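Local atomic coordinates of formimidoylglutamase (PDB entry 3M1R), a protein that catalyses the manganese-dependent hydrolysis of N-formimidoyl-L-glutamate to L-glutamate and formamide, a step in the breakdown of histidine. Residues 179-183 against 184-188; 224-227 against 228-232. All coordinates share one frame; numbering follows the deposited sequence.

Contact 1: 179-183 against 184-188; sequences EIIEG and QHLIQ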
loop_
_atom_site.group_PDB
_atom_site.type_symbol
_atom_site.label_atom_id
_atom_site.label_comp_id
_atom_site.label_asym_id
_atom_site.label_seq_id
_atom_site.Cartn_x
_atom_site.Cartn_y
_atom_site.Cartn_z
ATOM N N GLU D 179 -14.858 41.239 -10.379
ATOM C CA GLU D 179 -14.251 41.969 -11.490
ATOM C C GLU D 179 -12.742 42.123 -11.365
ATOM O O GLU D 179 -12.168 43.098 -11.844
ATOM C CB GLU D 179 -14.905 43.334 -11.651
ATOM C CG GLU D 179 -16.409 43.273 -11.691
ATOM C CD GLU D 179 -17.014 44.603 -12.046
ATOM O OE1 GLU D 179 -17.648 45.218 -11.163
ATOM O OE2 GLU D 179 -16.841 45.033 -13.206
ATOM N N ILE D 180 -12.100 41.149 -10.731
ATOM C CA ILE D 180 -10.653 41.174 -10.585
ATOM C C ILE D 180 -10.015 40.906 -11.944
ATOM O O ILE D 180 -9.040 41.548 -12.321
ATOM C CB ILE D 180 -10.186 40.168 -9.520
ATOM C CG1 ILE D 180 -10.780 40.553 -8.160
ATOM C CG2 ILE D 180 -8.661 40.119 -9.451
ATOM C CD1 ILE D 180 -10.684 39.467 -7.094
ATOM N N ILE D 181 -10.584 39.959 -12.680
ATOM C CA ILE D 181 -10.227 39.765 -14.077
ATOM C C ILE D 181 -11.512 39.744 -14.868
ATOM O O ILE D 181 -12.594 39.643 -14.296
ATOM C CB ILE D 181 -9.490 38.441 -14.324
ATOM C CG1 ILE D 181 -10.401 37.258 -13.993
ATOM C CG2 ILE D 181 -8.151 38.408 -13.571
ATOM C CD1 ILE D 181 -9.775 35.896 -14.297
ATOM N N GLU D 182 -11.399 39.845 -16.183
ATOM C CA GLU D 182 -12.582 39.829 -17.033
ATOM C C GLU D 182 -12.760 38.451 -17.647
ATOM O O GLU D 182 -11.784 37.762 -17.931
ATOM C CB GLU D 182 -12.489 40.901 -18.127
ATOM C CG GLU D 182 -12.949 42.286 -17.694
ATOM C CD GLU D 182 -12.751 43.330 -18.780
ATOM O OE1 GLU D 182 -12.541 42.940 -19.949
ATOM O OE2 GLU D 182 -12.801 44.540 -18.467
ATOM N N GLY D 183 -14.010 38.054 -17.845
ATOM C CA GLY D 183 -14.325 36.752 -18.407
ATOM C C GLY D 183 -13.658 36.452 -19.738
ATOM O O GLY D 183 -13.171 35.337 -19.963
ATOM N N GLN D 184 -13.619 37.442 -20.625
ATOM C CA GLN D 184 -13.048 37.210 -21.948
ATOM C C GLN D 184 -11.521 37.187 -21.945
ATOM O O GLN D 184 -10.905 36.923 -22.973
ATOM C CB GLN D 184 -13.564 38.222 -22.962
ATOM C CG GLN D 184 -12.946 39.596 -22.834
ATOM C CD GLN D 184 -13.790 40.533 -22.010
ATOM O OE1 GLN D 184 -14.548 40.100 -21.137
ATOM N NE2 GLN D 184 -13.676 41.830 -22.287
ATOM N N HIS D 185 -10.915 37.462 -20.794
ATOM C CA HIS D 185 -9.460 37.374 -20.653
ATOM C C HIS D 185 -9.056 36.076 -19.986
ATOM O O HIS D 185 -7.898 35.904 -19.615
ATOM C CB HIS D 185 -8.927 38.526 -19.814
ATOM C CG HIS D 185 -9.318 39.869 -20.331
ATOM N ND1 HIS D 185 -9.431 40.974 -19.516
ATOM C CD2 HIS D 185 -9.630 40.283 -21.582
ATOM C CE1 HIS D 185 -9.792 42.015 -20.247
ATOM N NE2 HIS D 185 -9.921 41.623 -21.502
ATOM N N LEU D 186 -10.023 35.180 -19.831
ATOM C CA LEU D 186 -9.826 33.891 -19.182
ATOM C C LEU D 186 -9.880 32.854 -20.279
ATOM O O LEU D 186 -10.879 32.766 -20.994
ATOM C CB LEU D 186 -10.966 33.623 -18.194
ATOM C CG LEU D 186 -10.723 32.797 -16.920
ATOM C CD1 LEU D 186 -11.989 32.086 -16.491
ATOM C CD2 LEU D 186 -9.602 31.808 -17.091
ATOM N N ILE D 187 -8.803 32.089 -20.430
ATOM C CA ILE D 187 -8.788 30.964 -21.358
ATOM C C ILE D 187 -8.738 29.637 -20.582
ATOM O O ILE D 187 -7.731 29.313 -19.935
ATOM C CB ILE D 187 -7.593 31.063 -22.320
ATOM C CG1 ILE D 187 -7.701 32.333 -23.149
ATOM C CG2 ILE D 187 -7.544 29.884 -23.246
ATOM C CD1 ILE D 187 -6.420 32.682 -23.801
ATOM N N GLN D 188 -9.828 28.873 -20.641
ATOM C CA GLN D 188 -9.890 27.586 -19.953
ATOM C C GLN D 188 -9.544 26.498 -20.938
ATOM O O GLN D 188 -10.210 26.354 -21.958
ATOM C CB GLN D 188 -11.277 27.332 -19.355
ATOM C CG GLN D 188 -11.741 28.405 -18.385
ATOM C CD GLN D 188 -13.034 28.023 -17.663
ATOM O OE1 GLN D 188 -13.993 27.549 -18.280
ATOM N NE2 GLN D 188 -13.067 28.251 -16.354
#
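Glu-182 and His-185 run alongside each other, pointing the same way, with carboxylate and imidazole planes only 24° apart. CB of Glu-182 lies 3.4 Å from ND1 of His-185, and the extended acid then follows the ring outward until its OE1 is 2.9 Å from CE1 of His-185, meeting the imidazole obliquely. Gln-184 also lies alongside Glu-182, amide and carboxylate planes 33° apart; its bend at chi2 (-96°) brings NE2 to 2.8 Å from OE1 of Glu-182, at an angle too poor for a hydrogen bond. The backbone they spring from is a short 3-10 turn that carries the chain from helix 171-178 into strand 186-191 of the parallel sheet of the arginase-family alpha/beta fold. Two bonds hold it: His-185 N to Glu-182 O at 3.0 Å and Leu-186 N to Gly-183 O at 3.2 Å, each donor well above the carbonyl plane. With an alanine here instead of His-185, Glu-182 would probably lose the flat surface it runs along, leaving its carboxylate freer to turn. On the inner side, Ile-181 and Leu-186 cross obliquely, CD1 of Ile-181 standing 4.2 Å from CG of Leu-186; both also touch Val-149 of strand 147-152.

Contact 2: 224-227 against 228-232; sequences PTIK and EILPV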
loop_
_atom_site.group_PDB
_atom_site.type_symbol
_atom_site.label_atom_id
_atom_site.label_comp_id
_atom_site.label_asym_id
_atom_site.label_seq_id
_atom_site.Cartn_x
_atom_site.Cartn_y
_atom_site.Cartn_z
ATOM N N PRO D 224 -1.835 24.387 -31.391
ATOM C CA PRO D 224 -2.633 25.200 -32.323
ATOM C C PRO D 224 -3.842 25.862 -31.645
ATOM O O PRO D 224 -4.170 27.003 -31.946
ATOM C CB PRO D 224 -3.088 24.181 -33.375
ATOM C CG PRO D 224 -2.023 23.141 -33.358
ATOM C CD PRO D 224 -1.631 23.017 -31.896
ATOM N N THR D 225 -4.492 25.162 -30.729
ATOM C CA THR D 225 -5.620 25.756 -30.019
ATOM C C THR D 225 -5.204 27.038 -29.297
ATOM O O THR D 225 -5.925 28.029 -29.314
ATOM C CB THR D 225 -6.246 24.789 -29.006
ATOM O OG1 THR D 225 -6.888 23.711 -29.698
ATOM C CG2 THR D 225 -7.280 25.513 -28.169
ATOM N N ILE D 226 -4.031 27.017 -28.679
ATOM C CA ILE D 226 -3.516 28.181 -27.959
ATOM C C ILE D 226 -3.098 29.326 -28.888
ATOM O O ILE D 226 -3.314 30.500 -28.575
ATOM C CB ILE D 226 -2.335 27.785 -27.057
ATOM C CG1 ILE D 226 -2.801 26.851 -25.945
ATOM C CG2 ILE D 226 -1.683 29.009 -26.455
ATOM C CD1 ILE D 226 -1.670 26.416 -25.049
ATOM N N LYS D 227 -2.498 28.994 -30.025
ATOM C CA LYS D 227 -2.114 30.026 -30.986
ATOM C C LYS D 227 -3.352 30.736 -31.511
ATOM O O LYS D 227 -3.339 31.937 -31.757
ATOM C CB LYS D 227 -1.307 29.429 -32.143
ATOM C CG LYS D 227 0.127 29.120 -31.784
ATOM C CD LYS D 227 0.732 28.149 -32.765
ATOM C CE LYS D 227 2.225 27.972 -32.513
ATOM N NZ LYS D 227 2.861 27.116 -33.556
ATOM N N GLU D 228 -4.426 29.974 -31.660
ATOM C CA GLU D 228 -5.681 30.501 -32.165
ATOM C C GLU D 228 -6.300 31.510 -31.191
ATOM O O GLU D 228 -6.899 32.490 -31.614
ATOM C CB GLU D 228 -6.647 29.341 -32.433
ATOM C CG GLU D 228 -7.808 29.662 -33.365
ATOM C CD GLU D 228 -8.395 28.421 -34.027
ATOM O OE1 GLU D 228 -9.629 28.367 -34.209
ATOM O OE2 GLU D 228 -7.622 27.498 -34.368
ATOM N N ILE D 229 -6.137 31.287 -29.891
ATOM C CA ILE D 229 -6.807 32.128 -28.901
ATOM C C ILE D 229 -5.914 33.125 -28.156
ATOM O O ILE D 229 -6.368 34.206 -27.781
ATOM C CB ILE D 229 -7.539 31.268 -27.840
ATOM C CG1 ILE D 229 -8.531 32.125 -27.056
ATOM C CG2 ILE D 229 -6.534 30.608 -26.906
ATOM C CD1 ILE D 229 -9.388 33.000 -27.929
ATOM N N LEU D 230 -4.658 32.764 -27.910
ATOM C CA LEU D 230 -3.819 33.606 -27.058
ATOM C C LEU D 230 -3.585 35.020 -27.629
ATOM O O LEU D 230 -3.710 36.015 -26.903
ATOM C CB LEU D 230 -2.499 32.913 -26.718
ATOM C CG LEU D 230 -1.639 33.661 -25.699
ATOM C CD1 LEU D 230 -2.433 33.919 -24.437
ATOM C CD2 LEU D 230 -0.369 32.887 -25.374
ATOM N N PRO D 231 -3.243 35.117 -28.928
ATOM C CA PRO D 231 -3.007 36.428 -29.547
ATOM C C PRO D 231 -4.152 37.399 -29.331
ATOM O O PRO D 231 -3.912 38.579 -29.074
ATOM C CB PRO D 231 -2.887 36.085 -31.028
ATOM C CG PRO D 231 -2.245 34.740 -31.019
ATOM C CD PRO D 231 -2.886 34.019 -29.846
ATOM N N VAL D 232 -5.385 36.919 -29.441
ATOM C CA VAL D 232 -6.532 37.801 -29.276
ATOM C C VAL D 232 -6.562 38.355 -27.857
ATOM O O VAL D 232 -6.830 39.533 -27.638
ATOM C CB VAL D 232 -7.848 37.062 -29.535
ATOM C CG1 VAL D 232 -8.989 38.061 -29.668
ATOM C CG2 VAL D 232 -7.732 36.204 -30.780
#
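Glu-228 N donates to Pro-224 O at 3.0 Å, an i to i+4 alpha-helical bond of helix 222-234 with the donor tilted 22° from the carbonyl plane. This helix belongs to the layers that flank the parallel sheet of the arginase-family alpha/beta fold. CB of Glu-228 rests 3.4 Å from the same Pro-224 O. CG of Glu-228 stands opposite its own N (chi1 -161°), and the chain runs extended to a carboxylate whose OE2 forms a salt bridge with Lys-220 NZ.

Lys-227, the residue before it, has its CB beside the N of Glu-228, and its extended chain touches Tyr-276 of helix 267-278. Lys-227, Glu-228 and Pro-231 are among the exposed residues of the helix.

Ile-226 belongs to the buried face. Its side chain lies beside that of Leu-230, one turn on, both pointing the same way, and CG2 of Ile-226 packs 4.0 Å from CB of Leu-230. Beyond this pair Ile-226 reaches Ala-273 and Ile-277 of helix 267-278 and Leu-189 of strand 186-191, filling the seam between helix and sheet. Thr-225, also buried, turns its OG1 back to Gly-221 O in a hydrogen bond just ahead of the helix.

Pro-231 has no N-H to offer Lys-227 O, and the helix is kinked here. Two residues before the proline, Ile-229 N makes two weak bonds, to the carbonyl oxygens of Thr-225 and Ile-226. Ile-226 O also accepts the N-H of Leu-230 nearly along its C=O axis, at 2.7 Å with an N-H...O angle of 162°.

In the fold
From the N terminus, contact 1 comes first: residues 179-183 leave helix 171-178 and 184-188 turn into strand 186-191, closing the short connection from helix to sheet. The chain then runs through helix 198-206, strand 210-213, outermost in the sheet within this chain, and helix 214-220 before reaching contact 2, within helix 222-234. Each contact is local and the two follow in series, neither nesting nor crossing. They nevertheless meet in space, their centres about 15 Å apart: Ile-187 CD1, from the strand of contact 1, packs 3.7 Å from Ile-229 CG2 of contact 2. Strand 186-191 is thereby tied to the helix lying over it.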